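Local structure of NleG5-1 effector (Enterobacteria phage YYZ-2008, 5VGC) at residues A[37-40]-A[45-48]; A[80-85]-A[90-95]. The protein probably transfers ubiquitin to other proteins as a bacterial effector carrying a RING-related domain, and also binds calcium ions. The protein carries 1 engineered substitution. One frame throughout, in Å; residues are numbered along the deposited sequence.

The two contacts follow one another along the chain without nesting or crossing. After helix 22-34, contact 1 closes a short hairpin by pairing 37-40 with 45-48. The chain then adds strand 57-60 to the same sheet and enters helix 68-85, whose last residues open contact 2; a brief turn later, 90-95 closes that loop and begins helix 92-102. The centres of the two contacts lie about 14 Å apart, and they touch through apolar side chains: Ile48 CG2 is 4.1 Å from Leu85 CD1, and Ile81 CG2 is 4.2 Å from Ile39 CD1. Helix 68-85 thus packs on the hairpin at the same time as it holds the start of helix 92-102.

Contact 1 (A[37-40]-A[45-48]); sequences AQIR and MVSI
Ile48 and Ile39 meet diagonally across two neighbouring strands, with CD1 of Ile39 3.6 Å from CG1 of Ile48. The Ile39 chain is extended (chi2 171°) and points CD1 back along its own strand, toward the Ala37 end, where CG1 of Ile48 meets it. The base of the same side chain serves Val46 instead: Ile39 CB lies 3.7 Å from Val46 CG2, so one isoleucine packs against two residues of the opposing strand. Ala37 completes this apolar face beside Ile48. Helix 22-34 covers part of it, through Ile28 on Ile39 and Thr32 on Ile48, while Ile78 and Leu85 of helix 68-85 pack on Val46 and Ile48.

The other face, with Gln38, Arg40, Met45 and Ser47, is more mixed. Gln38 is bent at its second torsion (chi2 -75°), which folds the amide back over the neighbouring strand; NE2 comes to 3.5 Å from Ser47 CB, and OE1 to 3.8 Å from Met45 CB. These are packing distances. The hydrogen bonds of NE2 go to Glu36 OE2 and Asn62 OD1, two acceptors that probably hold the rotation of the amide.

Backbone bonds set the register. Ala37 and Ile48 form a hydrogen-bonded pair, with Ala37 N to Ile48 O and Ile48 N to Ala37 O both 2.8 Å. Ile39 and Val46 form the next, with Ile39 N 2.8 Å from Val46 O and Val46 N 2.9 Å from Ile39 O. Gln38-Ser47 and Arg40-Met45 are the intervening non-hydrogen-bonded pairs. The short strand axes run at 148° to each other, antiparallel with a clear twist. Since only two residues separate strands 37-41 and 44-50, this is a tight beta hairpin, extended by strand 57-60 into a three-stranded antiparallel sheet.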
# COMPACT_ATOMS: atom_id res chain seq x y z
N ALA A 37 6.75 -6.45 -31.52
CA ALA A 37 5.97 -6.29 -32.75
C ALA A 37 6.44 -5.02 -33.48
O ALA A 37 6.46 -3.92 -32.90
CB ALA A 37 4.49 -6.23 -32.45
N GLN A 38 6.84 -5.19 -34.75
CA GLN A 38 7.26 -4.08 -35.61
C GLN A 38 6.06 -3.57 -36.40
O GLN A 38 5.57 -4.25 -37.30
CB GLN A 38 8.41 -4.48 -36.55
CG GLN A 38 9.80 -4.32 -35.95
CD GLN A 38 10.28 -2.87 -35.88
OE1 GLN A 38 9.90 -2.03 -36.70
NE2 GLN A 38 11.13 -2.59 -34.91
N ILE A 39 5.59 -2.37 -36.03
CA ILE A 39 4.47 -1.72 -36.70
C ILE A 39 5.00 -0.69 -37.72
O ILE A 39 5.95 0.05 -37.43
CB ILE A 39 3.50 -1.07 -35.67
CG1 ILE A 39 2.66 -2.18 -35.01
CG2 ILE A 39 2.57 -0.04 -36.33
CD1 ILE A 39 1.83 -1.72 -33.83
N ARG A 40 4.37 -0.68 -38.90
CA ARG A 40 4.62 0.32 -39.95
C ARG A 40 3.54 1.39 -39.91
O ARG A 40 2.35 1.07 -39.91
CB ARG A 40 4.62 -0.33 -41.33
CG ARG A 40 5.23 0.53 -42.43
CD ARG A 40 5.13 -0.14 -43.80
NE ARG A 40 5.81 -1.43 -43.83
CZ ARG A 40 7.13 -1.62 -43.89
NH1 ARG A 40 7.98 -0.58 -43.93
NH2 ARG A 40 7.62 -2.85 -43.91
N MET A 45 9.02 3.24 -38.84
CA MET A 45 9.08 2.05 -37.98
C MET A 45 8.74 2.42 -36.54
O MET A 45 9.25 3.42 -36.02
CB MET A 45 10.51 1.46 -37.98
CG MET A 45 11.10 1.06 -39.33
SD MET A 45 12.91 0.92 -39.32
CE MET A 45 13.21 -0.35 -38.09
N VAL A 46 7.87 1.63 -35.90
CA VAL A 46 7.67 1.70 -34.44
C VAL A 46 7.68 0.28 -33.85
O VAL A 46 7.09 -0.64 -34.43
CB VAL A 46 6.37 2.44 -34.01
CG1 VAL A 46 6.58 3.94 -33.99
CG2 VAL A 46 5.20 2.08 -34.89
N SER A 47 8.34 0.13 -32.70
CA SER A 47 8.50 -1.18 -32.07
C SER A 47 7.68 -1.23 -30.79
O SER A 47 7.90 -0.43 -29.87
CB SER A 47 9.98 -1.44 -31.76
OG SER A 47 10.16 -2.76 -31.26
N ILE A 48 6.74 -2.16 -30.74
CA ILE A 48 5.93 -2.38 -29.54
C ILE A 48 6.52 -3.57 -28.79
O ILE A 48 6.62 -4.68 -29.35
CB ILE A 48 4.46 -2.66 -29.88
CG1 ILE A 48 3.90 -1.61 -30.85
CG2 ILE A 48 3.60 -2.70 -28.63
CD1 ILE A 48 4.17 -0.16 -30.50

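Contact 2 (A[80-85]-A[90-95]); sequences HIERTL and LTSREV
Glu82 OE2 accepts from two donors: Ser92 OG at 2.9 Å, from above the carboxylate plane, and Gly59 N of strand 57-60. The other oxygen, Glu82 OE1, takes a weak bond of 3.3 Å from Ser92 N, straight at the hydrogen (168°). With its chain extended beyond CG (chi2 178°), Glu82 spans the gap from one helix to the first turn of the next. A carboxylate beside a helix N terminus would be expected to gain from the helix dipole.

One residue along, Arg83 bridges to Glu94. Its NH2 donates to Glu94 OE2 at 3.1 Å, and NH1 stands 3.1 Å from Glu94 OE1, giving a salt bridge with two points of approach. The planes of the two groups are nevertheless 70° apart, so this is no coplanar fork: OE2 lies at the guanidinium edge, yet NH2 meets it from above the carboxylate plane. Thr91 CG2 sits over one guanidinium face, toward its rim, 3.6 Å from Arg83 NH2, and NH1 is bound in addition by Ser89 O. Glu94 OE2 also holds a glycerol, probably from the crystallisation liquor.

Glu94 has a second task within its own segment. Its OE1 accepts from Thr91 N at 2.7 Å, while Thr91 OG1 receives a weak bond from Glu94 N at 3.3 Å. These reciprocal bonds define a capping box with Thr91 as N-cap of helix 92-102, here at the start of a helix that follows helix 68-85 after a short loop, with Glu82 and Arg83 coming from the end of that preceding helix.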
# COMPACT_ATOMS: atom_id res chain seq x y z
N HIS A 80 -1.05 7.13 -29.23
CA HIS A 80 -2.31 6.56 -29.72
C HIS A 80 -2.30 5.03 -29.74
O HIS A 80 -3.22 4.38 -29.23
CB HIS A 80 -2.68 7.05 -31.11
CG HIS A 80 -4.08 6.67 -31.51
ND1 HIS A 80 -4.36 5.53 -32.23
CD2 HIS A 80 -5.27 7.27 -31.27
CE1 HIS A 80 -5.67 5.45 -32.43
NE2 HIS A 80 -6.24 6.50 -31.86
N ILE A 81 -1.28 4.44 -30.33
CA ILE A 81 -1.22 2.98 -30.40
C ILE A 81 -1.27 2.39 -28.99
O ILE A 81 -2.02 1.44 -28.73
CB ILE A 81 0.03 2.48 -31.16
CG1 ILE A 81 -0.09 2.83 -32.64
CG2 ILE A 81 0.18 0.97 -31.01
CD1 ILE A 81 1.25 2.87 -33.34
N GLU A 82 -0.45 2.96 -28.10
CA GLU A 82 -0.42 2.55 -26.70
C GLU A 82 -1.80 2.65 -26.08
O GLU A 82 -2.26 1.68 -25.47
CB GLU A 82 0.60 3.38 -25.90
CG GLU A 82 2.03 2.94 -26.13
CD GLU A 82 3.04 3.80 -25.38
OE1 GLU A 82 2.65 4.87 -24.83
OE2 GLU A 82 4.22 3.38 -25.33
N ARG A 83 -2.46 3.79 -26.22
CA ARG A 83 -3.79 3.93 -25.65
C ARG A 83 -4.78 2.91 -26.26
O ARG A 83 -5.60 2.34 -25.55
CB ARG A 83 -4.34 5.35 -25.82
CG ARG A 83 -3.71 6.36 -24.89
CD ARG A 83 -4.56 7.60 -24.76
NE ARG A 83 -3.76 8.62 -24.09
CZ ARG A 83 -3.65 8.77 -22.77
NH1 ARG A 83 -4.28 7.97 -21.90
NH2 ARG A 83 -2.88 9.72 -22.30
N THR A 84 -4.68 2.67 -27.56
CA THR A 84 -5.60 1.76 -28.22
C THR A 84 -5.37 0.33 -27.75
O THR A 84 -6.33 -0.38 -27.46
CB THR A 84 -5.50 1.87 -29.76
OG1 THR A 84 -5.61 3.24 -30.15
CG2 THR A 84 -6.60 1.08 -30.43
N LEU A 85 -4.11 -0.07 -27.64
CA LEU A 85 -3.75 -1.40 -27.09
C LEU A 85 -4.01 -1.61 -25.58
O LEU A 85 -4.52 -2.65 -25.18
CB LEU A 85 -2.27 -1.71 -27.37
CG LEU A 85 -1.90 -1.91 -28.83
CD1 LEU A 85 -0.39 -1.92 -28.99
CD2 LEU A 85 -2.51 -3.20 -29.34
N LEU A 90 -4.58 3.70 -21.29
CA LEU A 90 -3.41 4.34 -20.71
C LEU A 90 -2.22 4.31 -21.65
O LEU A 90 -2.03 3.34 -22.39
CB LEU A 90 -3.02 3.62 -19.41
CG LEU A 90 -4.07 3.52 -18.32
CD1 LEU A 90 -3.58 2.60 -17.22
CD2 LEU A 90 -4.44 4.89 -17.76
N THR A 91 -1.40 5.36 -21.61
CA THR A 91 -0.04 5.28 -22.15
C THR A 91 0.88 4.48 -21.21
O THR A 91 0.59 4.31 -20.03
CB THR A 91 0.60 6.67 -22.32
OG1 THR A 91 0.67 7.35 -21.05
CG2 THR A 91 -0.19 7.49 -23.31
N SER A 92 1.98 3.99 -21.75
CA SER A 92 2.99 3.27 -20.96
C SER A 92 3.57 4.11 -19.82
O SER A 92 3.81 3.61 -18.71
CB SER A 92 4.13 2.78 -21.85
OG SER A 92 4.73 3.83 -22.56
N ARG A 93 3.77 5.40 -20.09
CA ARG A 93 4.25 6.33 -19.06
C ARG A 93 3.29 6.33 -17.85
O ARG A 93 3.72 6.20 -16.68
CB ARG A 93 4.39 7.71 -19.69
CG ARG A 93 5.42 8.64 -19.06
CD ARG A 93 5.20 10.08 -19.49
NE ARG A 93 3.86 10.50 -19.09
CZ ARG A 93 3.48 10.92 -17.88
NH1 ARG A 93 2.21 11.24 -17.68
NH2 ARG A 93 4.36 11.02 -16.87
N GLU A 94 1.99 6.45 -18.13
CA GLU A 94 0.97 6.46 -17.07
C GLU A 94 0.98 5.17 -16.29
O GLU A 94 0.88 5.16 -15.04
CB GLU A 94 -0.42 6.72 -17.66
CG GLU A 94 -0.62 8.13 -18.21
CD GLU A 94 -1.82 8.26 -19.15
OE1 GLU A 94 -2.20 7.24 -19.77
OE2 GLU A 94 -2.37 9.38 -19.27
N VAL A 95 1.11 4.07 -17.04
CA VAL A 95 1.24 2.73 -16.45
C VAL A 95 2.42 2.72 -15.46
O VAL A 95 2.25 2.37 -14.28
CB VAL A 95 1.40 1.65 -17.54
CG1 VAL A 95 1.71 0.28 -16.93
CG2 VAL A 95 0.16 1.57 -18.41